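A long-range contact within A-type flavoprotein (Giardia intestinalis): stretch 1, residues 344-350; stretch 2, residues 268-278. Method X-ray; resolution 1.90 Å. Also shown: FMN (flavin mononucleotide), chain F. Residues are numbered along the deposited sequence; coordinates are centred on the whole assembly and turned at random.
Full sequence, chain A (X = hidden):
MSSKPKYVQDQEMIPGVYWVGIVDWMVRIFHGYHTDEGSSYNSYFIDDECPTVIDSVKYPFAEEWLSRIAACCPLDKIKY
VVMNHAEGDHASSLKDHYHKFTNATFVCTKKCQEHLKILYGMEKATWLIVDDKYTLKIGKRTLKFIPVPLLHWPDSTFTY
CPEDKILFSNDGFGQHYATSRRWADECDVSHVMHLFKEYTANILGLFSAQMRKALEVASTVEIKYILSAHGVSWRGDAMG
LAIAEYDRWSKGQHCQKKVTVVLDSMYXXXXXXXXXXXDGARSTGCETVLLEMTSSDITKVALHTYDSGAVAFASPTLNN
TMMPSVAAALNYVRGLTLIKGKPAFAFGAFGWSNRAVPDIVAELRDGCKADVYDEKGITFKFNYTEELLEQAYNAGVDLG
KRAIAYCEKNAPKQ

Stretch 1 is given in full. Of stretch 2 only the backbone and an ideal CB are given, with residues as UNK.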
# COMPACT_ATOMS: atom_id res chain seq x y z
N ALA A 344 22.54 -1.47 22.69
CA ALA A 344 21.81 -2.14 21.60
C ALA A 344 21.89 -3.66 21.75
O ALA A 344 22.98 -4.22 21.95
CB ALA A 344 22.34 -1.70 20.21
N PHE A 345 20.73 -4.32 21.63
CA PHE A 345 20.58 -5.75 21.86
C PHE A 345 20.03 -6.39 20.58
O PHE A 345 19.38 -5.70 19.77
CB PHE A 345 19.63 -5.97 23.04
CG PHE A 345 19.55 -7.39 23.52
CD1 PHE A 345 20.64 -7.98 24.17
CD2 PHE A 345 18.39 -8.12 23.34
CE1 PHE A 345 20.58 -9.31 24.63
CE2 PHE A 345 18.29 -9.45 23.79
CZ PHE A 345 19.40 -10.05 24.44
N ALA A 346 20.33 -7.67 20.37
CA ALA A 346 19.82 -8.38 19.19
C ALA A 346 19.31 -9.76 19.58
O ALA A 346 19.84 -10.38 20.49
CB ALA A 346 20.89 -8.48 18.09
N PHE A 347 18.27 -10.24 18.89
CA PHE A 347 17.77 -11.59 19.16
C PHE A 347 17.05 -12.13 17.93
O PHE A 347 16.80 -11.38 17.00
CB PHE A 347 16.85 -11.62 20.39
CG PHE A 347 15.64 -10.71 20.28
CD1 PHE A 347 15.75 -9.35 20.59
CD2 PHE A 347 14.41 -11.21 19.88
CE1 PHE A 347 14.65 -8.49 20.48
CE2 PHE A 347 13.28 -10.35 19.76
CZ PHE A 347 13.40 -9.00 20.09
N GLY A 348 16.72 -13.42 17.92
CA GLY A 348 15.99 -13.95 16.78
C GLY A 348 15.99 -15.45 16.71
O GLY A 348 16.87 -16.10 17.28
N ALA A 349 14.99 -15.98 16.02
CA ALA A 349 14.86 -17.43 15.78
C ALA A 349 15.75 -17.90 14.64
O ALA A 349 16.19 -17.12 13.81
CB ALA A 349 13.39 -17.76 15.49
N PHE A 350 16.03 -19.20 14.59
CA PHE A 350 16.63 -19.79 13.40
C PHE A 350 16.15 -21.23 13.30
O PHE A 350 15.59 -21.78 14.26
CB PHE A 350 18.17 -19.70 13.44
CG PHE A 350 18.80 -20.49 14.57
CD1 PHE A 350 18.95 -19.94 15.83
CD2 PHE A 350 19.22 -21.81 14.36
CE1 PHE A 350 19.54 -20.69 16.89
CE2 PHE A 350 19.80 -22.57 15.40
CZ PHE A 350 19.95 -22.00 16.66
N UNK A 268 6.24 -15.48 13.49
CA UNK A 268 5.76 -14.82 14.72
C UNK A 268 6.44 -15.20 16.03
O UNK A 268 6.12 -14.61 17.06
CB UNK A 268 4.27 -15.11 14.87
N UNK A 269 7.37 -16.14 16.01
CA UNK A 269 8.05 -16.50 17.28
C UNK A 269 9.05 -15.42 17.73
O UNK A 269 9.17 -15.14 18.93
CB UNK A 269 8.78 -17.83 17.12
N UNK A 270 9.77 -14.83 16.77
CA UNK A 270 10.65 -13.69 17.08
C UNK A 270 9.81 -12.51 17.61
O UNK A 270 10.21 -11.78 18.53
CB UNK A 270 11.44 -13.27 15.84
N UNK A 271 8.63 -12.34 17.01
CA UNK A 271 7.64 -11.36 17.51
C UNK A 271 7.20 -11.61 18.97
O UNK A 271 7.17 -10.67 19.78
CB UNK A 271 6.41 -11.38 16.61
N UNK A 272 6.84 -12.84 19.32
CA UNK A 272 6.44 -13.14 20.70
C UNK A 272 7.58 -12.92 21.71
O UNK A 272 7.35 -12.41 22.81
CB UNK A 272 5.95 -14.59 20.79
N UNK A 273 8.79 -13.29 21.34
CA UNK A 273 9.94 -13.02 22.21
C UNK A 273 10.13 -11.51 22.37
O UNK A 273 10.48 -11.02 23.47
CB UNK A 273 11.21 -13.66 21.65
N UNK A 274 9.91 -10.77 21.28
CA UNK A 274 9.98 -9.30 21.32
C UNK A 274 9.02 -8.74 22.33
O UNK A 274 9.37 -7.81 23.07
CB UNK A 274 9.68 -8.70 19.94
N UNK A 275 7.80 -9.29 22.39
CA UNK A 275 6.81 -8.80 23.36
C UNK A 275 7.26 -9.03 24.81
O UNK A 275 7.04 -8.19 25.69
CB UNK A 275 5.46 -9.49 23.12
N UNK A 276 7.86 -10.19 25.08
CA UNK A 276 8.35 -10.50 26.43
C UNK A 276 9.50 -9.54 26.82
O UNK A 276 9.55 -9.04 27.95
CB UNK A 276 8.82 -11.95 26.50
N UNK A 277 10.41 -9.33 25.89
CA UNK A 277 11.50 -8.37 26.09
C UNK A 277 10.95 -6.98 26.41
O UNK A 277 11.43 -6.28 27.29
CB UNK A 277 12.39 -8.31 24.85
N UNK A 278 9.94 -6.57 25.64
CA UNK A 278 9.32 -5.25 25.80
C UNK A 278 8.69 -5.07 27.19
O UNK A 278 8.86 -4.00 27.83
CB UNK A 278 8.26 -5.04 24.72
N1 FMN F . 16.77 -20.98 9.13
C2 FMN F . 18.13 -21.00 9.10
O2 FMN F . 18.77 -21.35 10.11
N3 FMN F . 18.80 -20.67 7.93
C4 FMN F . 18.11 -20.27 6.80
O4 FMN F . 18.77 -19.86 5.84
C4A FMN F . 16.70 -20.23 6.83
N5 FMN F . 15.95 -19.87 5.72
C5A FMN F . 14.56 -19.87 5.81
C6 FMN F . 13.78 -19.51 4.70
C7 FMN F . 12.38 -19.49 4.78
C7M FMN F . 11.60 -19.29 3.50
C8 FMN F . 11.74 -19.84 5.96
C8M FMN F . 10.24 -19.73 6.12
C9 FMN F . 12.51 -20.21 7.07
C9A FMN F . 13.91 -20.22 7.00
N10 FMN F . 14.67 -20.58 8.12
C10 FMN F . 16.05 -20.60 8.02
C1' FMN F . 14.04 -20.97 9.42
C2' FMN F . 13.53 -19.76 10.20
O2' FMN F . 14.59 -18.92 10.67
C3' FMN F . 12.64 -20.34 11.31
O3' FMN F . 11.44 -20.76 10.69
C4' FMN F . 12.30 -19.37 12.42
O4' FMN F . 11.70 -20.08 13.49
C5' FMN F . 11.32 -18.30 11.95
O5' FMN F . 11.21 -17.30 12.96
P FMN F . 9.85 -16.49 13.08
O1P FMN F . 10.17 -15.28 13.94
O2P FMN F . 9.43 -16.10 11.69
O3P FMN F . 8.75 -17.33 13.72

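Stretch 2 enters a helix that runs at 148° to strand 344-350, with the axes 7.6 Å apart at closest approach, and its first turn lies beside the phosphate of FMN. Position 268 comes just before the helix and has phi 90° and psi -4°. Positive phi favours glycine, and nothing of stretch 1 lies within 5.5 Å of an ideal CB. The residue is Gly268, the N-cap, whose O accepts the backbone hydrogen bond from N of position 272 (3.0 Å).

At position 269 the CA-to-CB bond points sideways, and the ideal CB is 4.9 Å from CB of Ala349. The phosphate is close by, so a small side chain with a donor, serine or threonine, would suit. It is Thr269: its OG1 donates to FMN O3P (2.9 Å), as does its N, also at 2.9 Å, and OG1 also lies 3.7 Å from CB of Ala349.

Position 270 points toward the strand where the backbones come closest, its CA 5.4 Å from that of Gly348. The ideal CB is 4.5 Å from N of Ala349, 4.7 Å from CA of Gly348 and 5.2 Å from CE2 of Phe347. A backbone donor, a phosphate oxygen and an aromatic ring within reach favour a short side chain that can both accept from N of Ala349 and donate to the phosphate, as a hydroxyl can; serine could do this, while threonine adds a methyl. Thr270, with chi1 in m, does both. Its OG1 accepts a hydrogen bond from N of Ala349 (3.2 Å, 160°) and donates to FMN O1P (2.7 Å), so one hydroxyl links strand, helix and cofactor. Its CG2 lies 4.0 Å from CA of Gly348 and 4.0 Å from CE2 of Phe347.

Positions 271 and 272 point away from the strand, which therefore sets little limit on either; polar or long side chains are possible. They are His271, whose ND1 is hydrogen-bonded elsewhere in the structure, and Arg272.

Position 273 turns back toward stretch 1, with its ideal CB 4.3 Å from CE2 of Phe347. An apolar side chain fits, and several shapes would serve. In Met273 the closest side-chain approach to that CE2 is made by CB, at 4.3 Å.

At position 274 CA-to-CB points sideways, but CZ of Phe347 is only 3.7 Å from the ideal CB. With the ring so near, a small residue such as alanine is the natural candidate. Ala274 packs its CB 3.7 Å from CZ of Phe347, and its CA is 3.6 Å from the same atom.

Position 275 points away and position 276 is out of reach; stretch 1 does not discriminate there, and they are Leu275 and Ala276.

Position 277 points toward the strand, its ideal CB 4.9 Å from CZ of Phe347, with the ring of Phe345 farther out. That spacing suits a longer apolar side chain: leucine, isoleucine or methionine. Leu277 reaches both rings with CD1, 3.7 Å from CE2 of Phe345 and 4.2 Å from CE1 of Phe347.

Position 278 is again out of reach and undetermined by the strand; it is Leu278.

Stretch 2 268-278: GTTHRMALALL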
# COMPACT_ATOMS: atom_id res chain seq x y z
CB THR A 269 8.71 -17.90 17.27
OG1 THR A 269 9.82 -17.93 16.37
CG2 THR A 269 7.67 -18.99 16.88
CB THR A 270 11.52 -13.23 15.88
OG1 THR A 270 12.29 -14.33 15.37
CG2 THR A 270 12.50 -12.13 16.31
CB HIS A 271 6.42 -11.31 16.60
CG HIS A 271 5.40 -10.33 17.06
ND1 HIS A 271 5.43 -9.00 16.69
CD2 HIS A 271 4.35 -10.45 17.91
CE1 HIS A 271 4.43 -8.36 17.27
NE2 HIS A 271 3.76 -9.22 18.01
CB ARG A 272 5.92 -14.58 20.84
CG ARG A 272 5.45 -14.93 22.27
CD ARG A 272 4.13 -14.22 22.57
NE ARG A 272 3.68 -14.28 23.98
CZ ARG A 272 4.19 -13.55 24.98
NH1 ARG A 272 5.22 -12.73 24.81
NH2 ARG A 272 3.66 -13.68 26.19
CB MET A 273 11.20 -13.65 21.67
CG MET A 273 11.18 -15.14 21.73
SD MET A 273 11.55 -15.70 23.40
CE MET A 273 13.35 -15.54 23.31
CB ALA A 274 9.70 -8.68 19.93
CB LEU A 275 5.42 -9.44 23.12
CG LEU A 275 4.64 -9.00 21.88
CD1 LEU A 275 3.44 -9.94 21.66
CD2 LEU A 275 4.17 -7.53 22.03
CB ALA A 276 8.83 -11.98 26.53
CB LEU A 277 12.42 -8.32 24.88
CG LEU A 277 13.68 -7.46 25.06
CD1 LEU A 277 14.92 -8.25 24.71
CD2 LEU A 277 13.62 -6.23 24.21
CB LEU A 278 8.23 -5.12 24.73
CG LEU A 278 7.90 -3.75 24.20
CD1 LEU A 278 9.02 -3.28 23.27
CD2 LEU A 278 6.51 -3.78 23.49
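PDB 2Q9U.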